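Local coordinates for hypothetical protein yibA (Escherichia coli, PDB 1OYZ) that is of unknown function, although an oxidoreductase activity has tentatively been assigned to it, and folds as an all-helical protein with HEAT repeats, at residues E243-L257 with E268-S280. Numbering follows the deposited sequence.
Sequences EAAGELGDKTLLPVL and EIITSAIDKLKRS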
ATOM      1  N   GLU A 243      10.359 -12.422 -16.196  1.00 32.34           N
ATOM      2  CA  GLU A 243       9.026 -12.983 -16.107  1.00 33.71           C
ATOM      3  C   GLU A 243       8.022 -12.253 -17.026  1.00 33.26           C
ATOM      4  O   GLU A 243       7.158 -12.885 -17.660  1.00 30.67           O
ATOM      5  CB  GLU A 243       8.555 -12.908 -14.661  1.00 40.30           C
ATOM      6  CG  GLU A 243       7.096 -13.220 -14.484  1.00 47.74           C
ATOM      7  CD  GLU A 243       6.824 -14.672 -14.681  1.00 52.19           C
ATOM      8  OE1 GLU A 243       5.645 -15.095 -14.566  1.00 56.74           O
ATOM      9  OE2 GLU A 243       7.804 -15.400 -14.952  1.00 57.29           O
ATOM     10  N   ALA A 244       8.123 -10.922 -17.062  1.00 31.45           N
ATOM     11  CA  ALA A 244       7.258 -10.099 -17.915  1.00 31.97           C
ATOM     12  C   ALA A 244       7.521 -10.474 -19.382  1.00 31.71           C
ATOM     13  O   ALA A 244       6.601 -10.534 -20.202  1.00 32.19           O
ATOM     14  CB  ALA A 244       7.557  -8.628 -17.698  1.00 31.43           C
ATOM     15  N   ALA A 245       8.789 -10.725 -19.690  1.00 31.83           N
ATOM     16  CA  ALA A 245       9.168 -11.114 -21.030  1.00 32.63           C
ATOM     17  C   ALA A 245       8.371 -12.355 -21.464  1.00 31.91           C
ATOM     18  O   ALA A 245       7.913 -12.440 -22.613  1.00 31.98           O
ATOM     19  CB  ALA A 245      10.683 -11.362 -21.106  1.00 30.77           C
ATOM     20  N   GLY A 246       8.157 -13.305 -20.550  1.00 33.22           N
ATOM     21  CA  GLY A 246       7.404 -14.507 -20.901  1.00 31.84           C
ATOM     22  C   GLY A 246       5.915 -14.223 -21.005  1.00 34.21           C
ATOM     23  O   GLY A 246       5.202 -14.789 -21.843  1.00 34.79           O
ATOM     24  N   GLU A 247       5.440 -13.332 -20.145  1.00 34.07           N
ATOM     25  CA  GLU A 247       4.043 -12.953 -20.133  1.00 36.30           C
ATOM     26  C   GLU A 247       3.621 -12.157 -21.379  1.00 33.87           C
ATOM     27  O   GLU A 247       2.525 -12.354 -21.878  1.00 32.11           O
ATOM     28  CB  GLU A 247       3.735 -12.142 -18.869  1.00 40.05           C
ATOM     29  CG  GLU A 247       3.643 -12.972 -17.600  1.00 45.81           C
ATOM     30  CD  GLU A 247       2.486 -13.956 -17.647  1.00 51.97           C
ATOM     31  OE1 GLU A 247       1.350 -13.519 -17.993  1.00 55.17           O
ATOM     32  OE2 GLU A 247       2.709 -15.165 -17.338  1.00 53.74           O
ATOM     33  N   LEU A 248       4.483 -11.268 -21.869  1.00 33.17           N
ATOM     34  CA  LEU A 248       4.163 -10.452 -23.042  1.00 32.39           C
ATOM     35  C   LEU A 248       3.718 -11.293 -24.250  1.00 34.44           C
ATOM     36  O   LEU A 248       2.858 -10.866 -25.019  1.00 34.47           O
ATOM     37  CB  LEU A 248       5.359  -9.591 -23.442  1.00 31.10           C
ATOM     38  CG  LEU A 248       5.184  -8.740 -24.716  1.00 29.64           C
ATOM     39  CD1 LEU A 248       4.070  -7.690 -24.504  1.00 27.90           C
ATOM     40  CD2 LEU A 248       6.508  -8.057 -25.028  1.00 23.97           C
ATOM     41  N   GLY A 249       4.287 -12.488 -24.407  1.00 33.99           N
ATOM     42  CA  GLY A 249       3.895 -13.365 -25.515  1.00 34.64           C
ATOM     43  C   GLY A 249       4.326 -12.945 -26.926  1.00 34.04           C
ATOM     44  O   GLY A 249       3.697 -13.307 -27.933  1.00 31.75           O
ATOM     45  N   ASP A 250       5.410 -12.183 -26.985  1.00 33.88           N
ATOM     46  CA  ASP A 250       5.965 -11.682 -28.239  1.00 33.92           C
ATOM     47  C   ASP A 250       7.295 -12.426 -28.509  1.00 32.46           C
ATOM     48  O   ASP A 250       8.280 -12.260 -27.770  1.00 31.72           O
ATOM     49  CB  ASP A 250       6.185 -10.177 -28.096  1.00 33.72           C
ATOM     50  CG  ASP A 250       6.618  -9.514 -29.395  1.00 36.70           C
ATOM     51  OD1 ASP A 250       6.123  -8.393 -29.642  1.00 37.71           O
ATOM     52  OD2 ASP A 250       7.451 -10.089 -30.143  1.00 32.66           O
ATOM     53  N   LYS A 251       7.326 -13.231 -29.566  1.00 30.91           N
ATOM     54  CA  LYS A 251       8.519 -14.023 -29.869  1.00 30.24           C
ATOM     55  C   LYS A 251       9.744 -13.229 -30.258  1.00 32.03           C
ATOM     56  O   LYS A 251      10.800 -13.797 -30.509  1.00 32.31           O
ATOM     57  CB  LYS A 251       8.203 -15.058 -30.938  1.00 29.42           C
ATOM     58  CG  LYS A 251       7.103 -16.053 -30.552  1.00 31.20           C
ATOM     59  CD  LYS A 251       6.962 -17.158 -31.625  1.00 34.32           C
ATOM     60  CE  LYS A 251       6.014 -18.265 -31.181  1.00 35.29           C
ATOM     61  NZ  LYS A 251       4.771 -17.659 -30.591  1.00 39.20           N
ATOM     62  N   THR A 252       9.614 -11.913 -30.302  1.00 31.05           N
ATOM     63  CA  THR A 252      10.755 -11.089 -30.634  1.00 33.73           C
ATOM     64  C   THR A 252      11.813 -11.247 -29.545  1.00 32.22           C
ATOM     65  O   THR A 252      12.991 -10.995 -29.770  1.00 31.53           O
ATOM     66  CB  THR A 252      10.400  -9.596 -30.688  1.00 33.42           C
ATOM     67  OG1 THR A 252       9.309  -9.398 -31.582  1.00 36.79           O
ATOM     68  CG2 THR A 252      11.601  -8.795 -31.161  1.00 36.33           C
ATOM     69  N   LEU A 253      11.378 -11.648 -28.360  1.00 32.24           N
ATOM     70  CA  LEU A 253      12.300 -11.797 -27.253  1.00 32.34           C
ATOM     71  C   LEU A 253      12.957 -13.162 -27.109  1.00 32.12           C
ATOM     72  O   LEU A 253      13.768 -13.362 -26.206  1.00 29.68           O
ATOM     73  CB  LEU A 253      11.612 -11.443 -25.933  1.00 33.74           C
ATOM     74  CG  LEU A 253      11.136 -10.002 -25.799  1.00 35.35           C
ATOM     75  CD1 LEU A 253       9.905  -9.838 -26.626  1.00 40.32           C
ATOM     76  CD2 LEU A 253      10.796  -9.676 -24.354  1.00 37.57           C
ATOM     77  N   LEU A 254      12.629 -14.106 -27.982  1.00 30.81           N
ATOM     78  CA  LEU A 254      13.241 -15.418 -27.860  1.00 30.84           C
ATOM     79  C   LEU A 254      14.742 -15.405 -28.040  1.00 30.15           C
ATOM     80  O   LEU A 254      15.462 -15.973 -27.243  1.00 31.71           O
ATOM     81  CB  LEU A 254      12.599 -16.404 -28.838  1.00 31.05           C
ATOM     82  CG  LEU A 254      11.188 -16.844 -28.436  1.00 32.00           C
ATOM     83  CD1 LEU A 254      10.527 -17.633 -29.575  1.00 32.48           C
ATOM     84  CD2 LEU A 254      11.263 -17.700 -27.193  1.00 33.01           C
ATOM     85  N   PRO A 255      15.245 -14.724 -29.075  1.00 33.64           N
ATOM     86  CA  PRO A 255      16.697 -14.704 -29.276  1.00 33.86           C
ATOM     87  C   PRO A 255      17.496 -14.297 -28.043  1.00 35.46           C
ATOM     88  O   PRO A 255      18.406 -15.015 -27.623  1.00 34.54           O
ATOM     89  CB  PRO A 255      16.863 -13.718 -30.432  1.00 35.17           C
ATOM     90  CG  PRO A 255      15.587 -13.930 -31.218  1.00 35.12           C
ATOM     91  CD  PRO A 255      14.579 -13.888 -30.094  1.00 33.13           C
ATOM     92  N   VAL A 256      17.133 -13.155 -27.458  1.00 34.79           N
ATOM     93  CA  VAL A 256      17.820 -12.643 -26.291  1.00 34.81           C
ATOM     94  C   VAL A 256      17.664 -13.568 -25.098  1.00 34.56           C
ATOM     95  O   VAL A 256      18.584 -13.716 -24.309  1.00 32.61           O
ATOM     96  CB  VAL A 256      17.296 -11.239 -25.903  1.00 38.31           C
ATOM     97  CG1 VAL A 256      17.588 -10.252 -27.010  1.00 40.67           C
ATOM     98  CG2 VAL A 256      15.796 -11.291 -25.653  1.00 38.84           C
ATOM     99  N   LEU A 257      16.490 -14.175 -24.954  1.00 34.88           N
ATOM    100  CA  LEU A 257      16.263 -15.084 -23.834  1.00 34.62           C
ATOM    101  C   LEU A 257      17.206 -16.263 -24.012  1.00 35.63           C
ATOM    102  O   LEU A 257      17.910 -16.670 -23.078  1.00 37.49           O
ATOM    103  CB  LEU A 257      14.804 -15.572 -23.794  1.00 30.95           C
ATOM    104  CG  LEU A 257      13.738 -14.546 -23.370  1.00 29.00           C
ATOM    105  CD1 LEU A 257      12.362 -15.182 -23.481  1.00 29.82           C
ATOM    106  CD2 LEU A 257      13.978 -14.029 -21.943  1.00 27.52           C
ATOM    107  N   GLU A 268      16.663 -21.144 -14.948  1.00 49.20           N
ATOM    108  CA  GLU A 268      15.346 -21.761 -14.963  1.00 48.69           C
ATOM    109  C   GLU A 268      14.237 -20.751 -15.316  1.00 45.42           C
ATOM    110  O   GLU A 268      13.423 -21.005 -16.205  1.00 45.01           O
ATOM    111  CB  GLU A 268      15.053 -22.404 -13.603  1.00 50.55           C
ATOM    112  CG  GLU A 268      13.581 -22.660 -13.355  1.00 56.21           C
ATOM    113  CD  GLU A 268      13.308 -23.136 -11.942  1.00 61.63           C
ATOM    114  OE1 GLU A 268      13.563 -24.331 -11.662  1.00 64.26           O
ATOM    115  OE2 GLU A 268      12.850 -22.315 -11.102  1.00 64.15           O
ATOM    116  N   ILE A 269      14.219 -19.616 -14.622  1.00 42.19           N
ATOM    117  CA  ILE A 269      13.205 -18.587 -14.838  1.00 39.36           C
ATOM    118  C   ILE A 269      13.201 -18.126 -16.305  1.00 36.93           C
ATOM    119  O   ILE A 269      12.162 -17.788 -16.872  1.00 33.45           O
ATOM    120  CB  ILE A 269      13.422 -17.391 -13.856  1.00 40.60           C
ATOM    121  CG1 ILE A 269      12.223 -16.433 -13.943  1.00 40.74           C
ATOM    122  CG2 ILE A 269      14.770 -16.688 -14.132  1.00 36.59           C
ATOM    123  CD1 ILE A 269      12.342 -15.216 -13.035  1.00 42.96           C
ATOM    124  N   ILE A 270      14.377 -18.152 -16.908  1.00 36.63           N
ATOM    125  CA  ILE A 270      14.553 -17.795 -18.304  1.00 38.69           C
ATOM    126  C   ILE A 270      13.855 -18.871 -19.161  1.00 39.73           C
ATOM    127  O   ILE A 270      13.073 -18.564 -20.079  1.00 36.97           O
ATOM    128  CB  ILE A 270      16.072 -17.729 -18.633  1.00 39.93           C
ATOM    129  CG1 ILE A 270      16.734 -16.676 -17.742  1.00 39.45           C
ATOM    130  CG2 ILE A 270      16.298 -17.421 -20.113  1.00 38.60           C
ATOM    131  CD1 ILE A 270      18.231 -16.554 -17.914  1.00 39.18           C
ATOM    132  N   THR A 271      14.115 -20.130 -18.831  1.00 39.72           N
ATOM    133  CA  THR A 271      13.521 -21.236 -19.566  1.00 40.26           C
ATOM    134  C   THR A 271      12.015 -21.174 -19.470  1.00 40.39           C
ATOM    135  O   THR A 271      11.317 -21.486 -20.431  1.00 40.80           O
ATOM    136  CB  THR A 271      14.037 -22.590 -19.026  1.00 41.84           C
ATOM    137  OG1 THR A 271      15.451 -22.664 -19.236  1.00 44.26           O
ATOM    138  CG2 THR A 271      13.369 -23.767 -19.742  1.00 41.19           C
ATOM    139  N   SER A 272      11.508 -20.746 -18.319  1.00 41.16           N
ATOM    140  CA  SER A 272      10.058 -20.637 -18.135  1.00 42.16           C
ATOM    141  C   SER A 272       9.460 -19.655 -19.128  1.00 40.29           C
ATOM    142  O   SER A 272       8.459 -19.930 -19.776  1.00 39.52           O
ATOM    143  CB  SER A 272       9.708 -20.134 -16.731  1.00 43.12           C
ATOM    144  OG  SER A 272      10.114 -21.061 -15.746  1.00 49.32           O
ATOM    145  N   ALA A 273      10.079 -18.491 -19.205  1.00 39.78           N
ATOM    146  CA  ALA A 273       9.613 -17.451 -20.096  1.00 38.56           C
ATOM    147  C   ALA A 273       9.679 -18.008 -21.512  1.00 38.88           C
ATOM    148  O   ALA A 273       8.742 -17.839 -22.291  1.00 40.46           O
ATOM    149  CB  ALA A 273      10.490 -16.210 -19.956  1.00 36.52           C
ATOM    150  N   ILE A 274      10.772 -18.683 -21.847  1.00 38.79           N
ATOM    151  CA  ILE A 274      10.892 -19.248 -23.185  1.00 40.37           C
ATOM    152  C   ILE A 274       9.790 -20.257 -23.510  1.00 42.17           C
ATOM    153  O   ILE A 274       9.275 -20.294 -24.636  1.00 43.10           O
ATOM    154  CB  ILE A 274      12.246 -19.913 -23.374  1.00 39.53           C
ATOM    155  CG1 ILE A 274      13.348 -18.856 -23.245  1.00 36.69           C
ATOM    156  CG2 ILE A 274      12.273 -20.630 -24.718  1.00 40.53           C
ATOM    157  CD1 ILE A 274      14.730 -19.363 -23.523  1.00 34.13           C
ATOM    158  N   ASP A 275       9.423 -21.064 -22.523  1.00 43.68           N
ATOM    159  CA  ASP A 275       8.380 -22.072 -22.707  1.00 46.39           C
ATOM    160  C   ASP A 275       7.040 -21.435 -22.996  1.00 46.49           C
ATOM    161  O   ASP A 275       6.264 -21.952 -23.797  1.00 44.03           O
ATOM    162  CB  ASP A 275       8.274 -22.952 -21.465  1.00 49.20           C
ATOM    163  CG  ASP A 275       9.537 -23.748 -21.228  1.00 53.68           C
ATOM    164  OD1 ASP A 275      10.033 -24.321 -22.218  1.00 55.39           O
ATOM    165  OD2 ASP A 275      10.040 -23.805 -20.077  1.00 57.36           O
ATOM    166  N   LYS A 276       6.777 -20.316 -22.325  1.00 47.12           N
ATOM    167  CA  LYS A 276       5.527 -19.583 -22.519  1.00 49.46           C
ATOM    168  C   LYS A 276       5.434 -18.980 -23.919  1.00 49.63           C
ATOM    169  O   LYS A 276       4.375 -18.999 -24.541  1.00 48.77           O
ATOM    170  CB  LYS A 276       5.402 -18.456 -21.494  1.00 49.80           C
ATOM    171  CG  LYS A 276       5.270 -18.934 -20.073  1.00 53.14           C
ATOM    172  CD  LYS A 276       5.103 -17.764 -19.126  1.00 54.33           C
ATOM    173  CE  LYS A 276       5.388 -18.185 -17.693  1.00 55.93           C
ATOM    174  NZ  LYS A 276       5.343 -17.036 -16.736  1.00 57.87           N
ATOM    175  N   LEU A 277       6.551 -18.443 -24.400  1.00 50.07           N
ATOM    176  CA  LEU A 277       6.601 -17.831 -25.716  1.00 51.65           C
ATOM    177  C   LEU A 277       6.372 -18.839 -26.818  1.00 53.66           C
ATOM    178  O   LEU A 277       5.557 -18.617 -27.719  1.00 53.42           O
ATOM    179  CB  LEU A 277       7.949 -17.135 -25.939  1.00 48.99           C
ATOM    180  CG  LEU A 277       8.132 -15.826 -25.177  1.00 48.29           C
ATOM    181  CD1 LEU A 277       9.439 -15.132 -25.561  1.00 47.32           C
ATOM    182  CD2 LEU A 277       6.953 -14.939 -25.504  1.00 48.52           C
ATOM    183  N   LYS A 278       7.092 -19.951 -26.744  1.00 55.60           N
ATOM    184  CA  LYS A 278       6.973 -20.984 -27.753  1.00 57.12           C
ATOM    185  C   LYS A 278       5.559 -21.510 -27.851  1.00 59.28           C
ATOM    186  O   LYS A 278       5.222 -22.196 -28.805  1.00 58.37           O
ATOM    187  CB  LYS A 278       7.954 -22.105 -27.464  1.00 55.40           C
ATOM    188  CG  LYS A 278       9.369 -21.723 -27.800  1.00 52.67           C
ATOM    189  CD  LYS A 278      10.292 -22.856 -27.469  1.00 53.83           C
ATOM    190  CE  LYS A 278      11.699 -22.617 -27.969  1.00 53.85           C
ATOM    191  NZ  LYS A 278      12.560 -23.782 -27.572  1.00 55.98           N
ATOM    192  N   ARG A 279       4.735 -21.172 -26.864  1.00 61.50           N
ATOM    193  CA  ARG A 279       3.345 -21.592 -26.866  1.00 64.96           C
ATOM    194  C   ARG A 279       2.495 -20.558 -27.600  1.00 66.33           C
ATOM    195  O   ARG A 279       2.815 -19.364 -27.604  1.00 65.98           O
ATOM    196  CB  ARG A 279       2.828 -21.783 -25.438  1.00 66.27           C
ATOM    197  CG  ARG A 279       3.144 -23.152 -24.861  1.00 68.06           C
ATOM    198  CD  ARG A 279       2.249 -23.492 -23.668  1.00 69.93           C
ATOM    199  NE  ARG A 279       2.894 -23.243 -22.382  1.00 71.54           N
ATOM    200  CZ  ARG A 279       2.870 -22.085 -21.730  1.00 72.03           C
ATOM    201  NH1 ARG A 279       2.219 -21.041 -22.238  1.00 71.87           N
ATOM    202  NH2 ARG A 279       3.502 -21.972 -20.566  1.00 71.83           N
ATOM    203  N   SER A 280       1.417 -21.036 -28.220  1.00 68.06           N
ATOM    204  CA  SER A 280       0.491 -20.211 -29.006  1.00 69.69           C
ATOM    205  C   SER A 280       1.141 -19.888 -30.355  1.00 70.01           C
ATOM    206  O   SER A 280       0.478 -20.116 -31.393  1.00 70.22           O
ATOM    207  CB  SER A 280       0.124 -18.900 -28.272  1.00 70.15           C
ATOM    208  OG  SER A 280       1.041 -17.850 -28.563  1.00 70.70           O
ATOM    209  OXT SER A 280       2.302 -19.413 -30.355  1.00 70.09           O
TER
HETATM  210  O   HOH W   1       9.909 -16.564 -16.541  1.00 30.59           O
HETATM  211  O   HOH W   2       3.577 -16.730 -28.024  1.00 44.40           O
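Ile270 places CG2 3.5 Å from Leu257 O, the first touch along a helix that runs nearly parallel to helix 243-248, their short axes 7° apart. Ala273 marks the closest approach of the backbones, where its CA lies 3.8 Å from that of Gly246. Its methyl rests directly on Gly246 CA, with no side chain between the backbones there. Ile274 slides past Leu257 in the opposite direction, and Leu257 drops as a knob into the hole formed by Ile270, Ala273, Ile274 and Leu277. Lys276 stays extended beyond CG, and its one ammonium group is shared by two carboxylates in a salt-bridge network: NZ lies 2.9 Å from Glu243 OE1 and 3.3 Å from Glu247 OE2, the longer bridge also being a hydrogen bond to the anti lone pair. Glu243 OE2 is in turn bridged by a water to the backbone O of Ile269. Leu277 returns the knob packing, sitting among Ala245, Gly246, Leu254 and Leu257. Its CD1 lies 3.5 Å from Leu254 CD2, while CD2 presses tightly on Gly249 CA (3.4 Å), where positive phi turns the chain out of its helix. The C-terminal end is met by Lys251, whose chain bends at chi4 (46°); NZ hydrogen-bonds Leu277 O and forms a salt bridge to Ser280 OXT (3.0 Å), less certain because Ser280 is poorly ordered. The chain's last helix packs against helices 239-248 and 254-261 at the C-terminal end of a helical stack, consistent with a HEAT-like alpha-solenoid, while Leu253 and Ala244 face back to helices 225-232 and 206-218.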